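Local coordinates for O-methyltransferase family 2 (Planctopirus limnophila, PDB 5I2H), which probably transfers a methyl group from S-adenosyl-L-methionine to a hydroxyl of its substrate, and binds the flavone apigenin, at residues M4-F12 and T211-P219; L62-L70 and A121-D129. All coordinates share one frame; numbering follows the deposited sequence. Where two conformers were deposited one is given.

Contact 1. Residues M4-F12 and T211-P219; sequences MAVKDALRF and TMAVLQKYP
Ala213, on the face of helix 211-217 that meets the N-terminal loop 4-12, sets its methyl against the turn at Ala9. The two CB atoms of Ala9 and Ala213 lie 4.0 Å apart, and the same Ala213 methyl also touches Ala9 O. With so little side chain on either part, the loop can approach until the CA atoms of this pair are 5.0 Å apart. Leu10 CD2 reaches Ala213 O at 3.4 Å. One turn further, Gln216 carries the polar half of the contact. Its chain is extended at chi2 (-167°), which brings the terminal amide to the loop backbone, bound through both ends. Gln216 NE2 donates to Lys7 O at 2.8 Å, with the acceptor in the amide plane and the C=O...N angle at 161°. Gln216 OE1 takes the N-H of Ala9 at 2.9 Å, the donor tilted 31° from the carbonyl plane. These two bonds fix the rotation of the amide, and NE2 also donates to Thr242 O. A water donates to both Gln216 OE1 and Asp8 OD1, joining two acceptors that could not bond directly. Asp8 OD1 in turn accepts from Leu10 N (2.9 Å), an Asx turn, and from Arg11 N, which extends it to an Asx motif that shapes the loop beside the Gln216 amide. Leu10 and Gln216 run antiparallel, Leu10 CG beside Gln216 CB at 4.0 Å. At Lys217, CB meets Leu10 CD2 at 4.0 Å. Lys7 also pairs by its backbone with Gln241 and packs on Pro103 of the second subunit. Helix 209-217 connects the parallel strands 199-203 and 222-227, a beta-alpha-beta unit of the Rossmann-like methyltransferase domain, and the N-terminal loop covers it near Ala213 and Gln216.

Contact 2. Residues L62-L70 and A121-D129; sequences LSERATQVL and ALVERLKSD
Asp129, following Ser128, is gripped side-on by Arg65. Arg65 NH2 donates to Asp129 OD1 at 2.7 Å, in the guanidinium plane, while NE makes a longer bond to OD2 (3.3 Å). The guanidinium and carboxylate planes stand 68° apart, and both nitrogens meet their oxygens from above the carboxylate. Ser63 OG adds a third bond, to Asp129 OD2 at 2.7 Å on the anti side. Next to this polar end, Leu126 fills the angle between the helices: its CD2 touches Ala66 CB at 3.9 Å and Val69 CG2, and its CD1 nears Leu70. Leu62 CD2 lies on Leu126 O at 3.4 Å. The two helices are 135° apart in direction; helix 64-76 follows helix 53-60 and precedes the hairpin 80-82/88-90, an order consistent with the winged-helix form of the family's dimerisation domain.

Ser63 is also the N-cap of helix 64-76: its OG, between the backbone N and the carbonyl carbon (chi1 67°), accepts from Ala66 N at 3.0 Å while giving its proton to Asp129. A water links Arg65 NE and Asp129 OD2. Further out, Arg65 NH1 binds Thr325 O and Gly327 O, and Phe322 of helix 312-324 packs on Ala66, Val69 and Leu126.

Overall arrangement
The chain begins at contact 1, where residues 4-12 precede helix 18-24 and lie against a helix some two hundred residues later. Before that loop closes, the chain runs through the N-terminal helices; there contact 2 joins 62-70 to 121-129, closing a shorter loop that includes the two-stranded sheet 80-82 and 88-90. Contact 2 therefore lies wholly within the span of contact 1, and the two do not cross. The long helix 154-179 then leads to strand 199-203 and helix 209-217. Contact 1 ties the N terminus to the methyltransferase domain, while contact 2 joins two helices of the N-terminal region. Their centres are 41 Å apart, on opposite sides of the chain's centre.

Contact 1. Residues M4-F12 and T211-P219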
# COMPACT_ATOMS: atom_id res chain seq x y z
N MSE A 4 19.06 -15.69 -36.38
CA MSE A 4 17.85 -16.44 -36.72
C MSE A 4 16.68 -16.19 -35.76
O MSE A 4 15.71 -15.54 -36.15
CB MSE A 4 18.12 -17.94 -36.80
CG MSE A 4 16.96 -18.70 -37.43
SE MSE A 4 16.85 -18.38 -39.36
CE MSE A 4 18.11 -19.77 -39.92
N ALA A 5 16.73 -16.72 -34.53
CA ALA A 5 15.61 -16.51 -33.61
C ALA A 5 15.37 -15.02 -33.40
O ALA A 5 16.33 -14.23 -33.28
CB ALA A 5 15.87 -17.17 -32.26
N VAL A 6 14.10 -14.62 -33.36
CA VAL A 6 13.77 -13.21 -33.20
C VAL A 6 12.78 -13.06 -32.05
O VAL A 6 11.68 -13.63 -32.09
CB VAL A 6 13.22 -12.58 -34.50
CG1 VAL A 6 12.78 -11.13 -34.25
CG2 VAL A 6 14.28 -12.54 -35.58
N LYS A 7 13.18 -12.32 -31.02
CA LYS A 7 12.30 -11.99 -29.90
C LYS A 7 11.18 -11.07 -30.37
O LYS A 7 11.45 -10.02 -30.97
CB LYS A 7 13.12 -11.33 -28.79
CG LYS A 7 12.32 -11.00 -27.55
CD LYS A 7 13.22 -10.45 -26.43
CE LYS A 7 12.36 -10.11 -25.21
NZ LYS A 7 11.73 -11.37 -24.68
N ASP A 8 9.94 -11.46 -30.09
CA ASP A 8 8.75 -10.74 -30.54
C ASP A 8 8.44 -9.59 -29.59
O ASP A 8 8.04 -9.83 -28.45
CB ASP A 8 7.58 -11.72 -30.61
CG ASP A 8 6.31 -11.11 -31.22
OD1 ASP A 8 6.20 -9.88 -31.41
OD2 ASP A 8 5.40 -11.92 -31.53
N ALA A 9 8.61 -8.34 -30.04
CA ALA A 9 8.33 -7.18 -29.19
C ALA A 9 6.94 -6.60 -29.45
O ALA A 9 6.58 -5.57 -28.84
CB ALA A 9 9.39 -6.08 -29.39
N LEU A 10 6.13 -7.25 -30.31
CA LEU A 10 4.81 -6.73 -30.65
C LEU A 10 3.67 -7.51 -30.02
O LEU A 10 2.55 -6.96 -29.92
CB LEU A 10 4.60 -6.73 -32.17
CG LEU A 10 5.55 -5.77 -32.91
CD1 LEU A 10 5.36 -5.91 -34.42
CD2 LEU A 10 5.35 -4.30 -32.47
N ARG A 11 3.90 -8.75 -29.61
CA ARG A 11 2.82 -9.52 -29.00
C ARG A 11 2.41 -8.87 -27.69
O ARG A 11 3.25 -8.53 -26.86
CB ARG A 11 3.27 -10.95 -28.77
CG ARG A 11 2.18 -11.81 -28.14
CD ARG A 11 1.71 -12.91 -29.07
NE ARG A 11 2.62 -14.05 -29.11
CZ ARG A 11 2.36 -15.24 -28.57
NH1 ARG A 11 3.25 -16.22 -28.67
NH2 ARG A 11 1.22 -15.45 -27.93
N PHE A 12 1.10 -8.69 -27.51
CA PHE A 12 0.60 -8.10 -26.27
C PHE A 12 0.81 -9.07 -25.11
O PHE A 12 0.73 -10.29 -25.28
CB PHE A 12 -0.89 -7.78 -26.37
CG PHE A 12 -1.23 -6.82 -27.47
CD1 PHE A 12 -0.51 -5.65 -27.66
CD2 PHE A 12 -2.28 -7.10 -28.32
CE1 PHE A 12 -0.84 -4.76 -28.68
CE2 PHE A 12 -2.62 -6.24 -29.35
CZ PHE A 12 -1.90 -5.06 -29.53
N THR A 211 11.61 1.69 -28.74
CA THR A 211 12.03 1.90 -30.12
C THR A 211 12.14 0.58 -30.86
O THR A 211 11.72 0.50 -32.03
CB THR A 211 13.36 2.64 -30.14
OG1 THR A 211 13.16 3.92 -29.54
CG2 THR A 211 13.87 2.83 -31.57
N MSE A 212 12.66 -0.47 -30.21
CA MSE A 212 12.75 -1.77 -30.88
C MSE A 212 11.36 -2.28 -31.28
O MSE A 212 11.20 -2.81 -32.38
CB MSE A 212 13.48 -2.79 -30.01
CG MSE A 212 14.90 -2.36 -29.73
SE MSE A 212 15.61 -3.47 -28.33
CE MSE A 212 17.07 -2.23 -27.88
N ALA A 213 10.35 -2.12 -30.41
CA ALA A 213 8.99 -2.51 -30.81
C ALA A 213 8.52 -1.70 -32.01
O ALA A 213 7.96 -2.25 -32.97
CB ALA A 213 8.03 -2.36 -29.63
N VAL A 214 8.72 -0.37 -31.98
CA VAL A 214 8.30 0.44 -33.12
C VAL A 214 8.99 -0.03 -34.40
O VAL A 214 8.36 -0.15 -35.47
CB VAL A 214 8.58 1.93 -32.83
CG1 VAL A 214 8.40 2.78 -34.10
CG2 VAL A 214 7.63 2.40 -31.72
N LEU A 215 10.28 -0.36 -34.30
CA LEU A 215 10.99 -0.79 -35.51
C LEU A 215 10.48 -2.13 -36.03
O LEU A 215 10.53 -2.37 -37.25
CB LEU A 215 12.50 -0.89 -35.26
CG LEU A 215 13.22 0.44 -34.98
CD1 LEU A 215 14.74 0.19 -34.80
CD2 LEU A 215 12.94 1.50 -36.06
N GLN A 216 10.04 -3.05 -35.14
CA GLN A 216 9.40 -4.27 -35.65
C GLN A 216 8.07 -3.97 -36.32
O GLN A 216 7.70 -4.63 -37.31
CB GLN A 216 9.20 -5.29 -34.53
CG GLN A 216 10.48 -5.81 -33.91
CD GLN A 216 10.20 -7.02 -33.05
OE1 GLN A 216 9.04 -7.24 -32.66
NE2 GLN A 216 11.23 -7.82 -32.76
N LYS A 217 7.34 -2.98 -35.83
CA LYS A 217 6.07 -2.64 -36.44
C LYS A 217 6.26 -1.95 -37.79
O LYS A 217 5.43 -2.12 -38.70
CB LYS A 217 5.27 -1.73 -35.52
CG LYS A 217 3.95 -1.30 -36.16
CD LYS A 217 2.96 -0.88 -35.16
CE LYS A 217 1.55 -1.03 -35.76
NZ LYS A 217 1.10 -2.47 -35.84
N TYR A 218 7.33 -1.17 -37.93
CA TYR A 218 7.56 -0.31 -39.09
C TYR A 218 8.90 -0.70 -39.69
O TYR A 218 9.94 -0.09 -39.37
CB TYR A 218 7.53 1.16 -38.68
CG TYR A 218 6.17 1.68 -38.27
CD1 TYR A 218 5.19 1.94 -39.23
CD2 TYR A 218 5.88 1.93 -36.94
CE1 TYR A 218 3.95 2.43 -38.87
CE2 TYR A 218 4.64 2.43 -36.57
CZ TYR A 218 3.68 2.68 -37.53
OH TYR A 218 2.45 3.18 -37.15
N PRO A 219 8.93 -1.70 -40.56
CA PRO A 219 10.21 -2.22 -41.09
C PRO A 219 11.02 -1.20 -41.89
O PRO A 219 12.23 -1.43 -42.12
CB PRO A 219 9.76 -3.38 -41.97
CG PRO A 219 8.40 -3.74 -41.48
CD PRO A 219 7.77 -2.48 -41.02
O HOH W 1 7.54 -8.98 -34.10

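Contact 2. Residues L62-L70 and A121-D129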
# COMPACT_ATOMS: atom_id res chain seq x y z
N LEU A 62 8.39 23.81 3.30
CA LEU A 62 8.70 22.82 2.28
C LEU A 62 8.82 23.50 0.92
O LEU A 62 8.23 24.56 0.68
CB LEU A 62 7.63 21.70 2.20
CG LEU A 62 7.42 20.74 3.38
CD1 LEU A 62 6.25 19.78 3.09
CD2 LEU A 62 8.69 19.95 3.68
N SER A 63 9.58 22.88 0.03
CA SER A 63 9.65 23.34 -1.35
C SER A 63 8.28 23.20 -2.02
O SER A 63 7.39 22.51 -1.52
CB SER A 63 10.69 22.54 -2.14
OG SER A 63 10.29 21.18 -2.28
N GLU A 64 8.14 23.90 -3.15
CA GLU A 64 6.95 23.74 -3.98
C GLU A 64 6.76 22.29 -4.37
O GLU A 64 5.64 21.77 -4.30
CB GLU A 64 7.04 24.60 -5.24
CG GLU A 64 5.70 24.78 -6.00
CD GLU A 64 5.44 23.80 -7.20
OE1 GLU A 64 6.34 22.99 -7.58
OE2 GLU A 64 4.31 23.85 -7.76
N ARG A 65 7.83 21.62 -4.78
CA ARG A 65 7.69 20.24 -5.23
C ARG A 65 7.27 19.35 -4.07
O ARG A 65 6.34 18.54 -4.20
CB ARG A 65 9.00 19.74 -5.85
CG ARG A 65 8.87 18.29 -6.40
CD ARG A 65 10.15 17.80 -7.10
NE ARG A 65 11.27 17.71 -6.19
CZ ARG A 65 11.99 16.62 -5.98
NH1 ARG A 65 11.68 15.47 -6.61
NH2 ARG A 65 13.02 16.66 -5.15
N ALA A 66 7.94 19.49 -2.92
CA ALA A 66 7.59 18.65 -1.77
C ALA A 66 6.16 18.90 -1.34
O ALA A 66 5.42 17.95 -1.01
CB ALA A 66 8.54 18.91 -0.60
N THR A 67 5.73 20.17 -1.36
CA THR A 67 4.36 20.45 -0.95
C THR A 67 3.36 19.85 -1.94
O THR A 67 2.33 19.28 -1.53
CB THR A 67 4.14 21.95 -0.75
OG1 THR A 67 5.12 22.45 0.18
CG2 THR A 67 2.75 22.22 -0.18
N GLN A 68 3.66 19.94 -3.24
CA GLN A 68 2.76 19.38 -4.25
C GLN A 68 2.62 17.88 -4.08
O GLN A 68 1.50 17.36 -4.14
CB GLN A 68 3.20 19.67 -5.68
CG GLN A 68 3.13 21.10 -6.14
CD GLN A 68 1.75 21.54 -6.63
OE1 GLN A 68 0.73 20.98 -6.26
NE2 GLN A 68 1.75 22.55 -7.49
N VAL A 69 3.73 17.15 -3.90
CA VAL A 69 3.56 15.70 -3.85
C VAL A 69 2.82 15.30 -2.56
O VAL A 69 2.04 14.34 -2.57
CB VAL A 69 4.89 14.91 -3.99
CG1 VAL A 69 5.64 15.35 -5.26
CG2 VAL A 69 5.79 15.04 -2.80
N LEU A 70 3.03 16.03 -1.47
CA LEU A 70 2.35 15.75 -0.21
C LEU A 70 0.86 16.03 -0.35
O LEU A 70 0.02 15.20 0.03
CB LEU A 70 2.97 16.58 0.91
CG LEU A 70 2.31 16.39 2.28
CD1 LEU A 70 3.33 16.38 3.43
CD2 LEU A 70 1.35 17.51 2.53
N ALA A 121 12.90 8.28 6.02
CA ALA A 121 13.49 8.61 4.73
C ALA A 121 12.61 9.58 3.97
O ALA A 121 13.10 10.54 3.36
CB ALA A 121 13.73 7.34 3.91
N LEU A 122 11.29 9.34 3.98
CA LEU A 122 10.42 10.22 3.23
C LEU A 122 10.38 11.60 3.87
O LEU A 122 10.39 12.61 3.15
CB LEU A 122 9.02 9.62 3.12
CG LEU A 122 7.98 10.53 2.44
CD1 LEU A 122 8.32 10.75 0.99
CD2 LEU A 122 6.55 9.96 2.57
N VAL A 123 10.39 11.67 5.21
CA VAL A 123 10.42 12.96 5.89
C VAL A 123 11.68 13.72 5.52
O VAL A 123 11.63 14.92 5.23
CB VAL A 123 10.30 12.79 7.42
CG1 VAL A 123 10.55 14.14 8.12
CG2 VAL A 123 8.88 12.30 7.77
N GLU A 124 12.82 13.04 5.57
CA GLU A 124 14.08 13.69 5.22
C GLU A 124 14.07 14.21 3.79
O GLU A 124 14.54 15.33 3.53
CB GLU A 124 15.25 12.73 5.44
CG GLU A 124 16.59 13.32 5.03
CD GLU A 124 16.96 14.59 5.81
OE1 GLU A 124 16.52 14.75 6.97
OE2 GLU A 124 17.70 15.43 5.24
N ARG A 125 13.58 13.39 2.85
CA ARG A 125 13.44 13.82 1.46
C ARG A 125 12.58 15.07 1.36
O ARG A 125 12.96 16.05 0.71
CB ARG A 125 12.82 12.71 0.60
CG ARG A 125 13.65 11.44 0.39
CD ARG A 125 15.05 11.70 -0.20
NE ARG A 125 16.06 11.92 0.83
CZ ARG A 125 16.49 10.98 1.68
NH1 ARG A 125 16.01 9.74 1.62
NH2 ARG A 125 17.42 11.28 2.58
N LEU A 126 11.40 15.04 1.99
CA LEU A 126 10.48 16.17 1.92
C LEU A 126 11.14 17.43 2.48
O LEU A 126 11.10 18.50 1.86
CB LEU A 126 9.18 15.88 2.67
CG LEU A 126 8.21 14.85 2.05
CD1 LEU A 126 7.17 14.40 3.09
CD2 LEU A 126 7.49 15.41 0.82
N LYS A 127 11.76 17.31 3.65
CA LYS A 127 12.29 18.49 4.32
C LYS A 127 13.53 19.03 3.63
O LYS A 127 13.77 20.25 3.65
CB LYS A 127 12.63 18.17 5.78
CG LYS A 127 11.46 18.02 6.68
CD LYS A 127 11.99 17.68 8.05
CE LYS A 127 10.88 17.62 9.08
NZ LYS A 127 11.46 17.54 10.45
N SER A 128 14.34 18.16 3.04
CA SER A 128 15.60 18.59 2.47
C SER A 128 15.47 19.04 1.02
O SER A 128 16.44 19.59 0.48
CB SER A 128 16.63 17.46 2.57
OG SER A 128 16.32 16.40 1.68
N ASP A 129 14.33 18.85 0.39
CA ASP A 129 14.26 19.26 -1.00
C ASP A 129 14.50 20.76 -1.22
O ASP A 129 14.01 21.59 -0.45
CB ASP A 129 12.94 18.89 -1.61
CG ASP A 129 12.94 19.09 -3.09
OD1 ASP A 129 13.98 18.74 -3.71
OD2 ASP A 129 11.94 19.60 -3.63
O HOH W 2 11.59 21.07 1.29
O HOH W 3 12.24 20.74 -6.10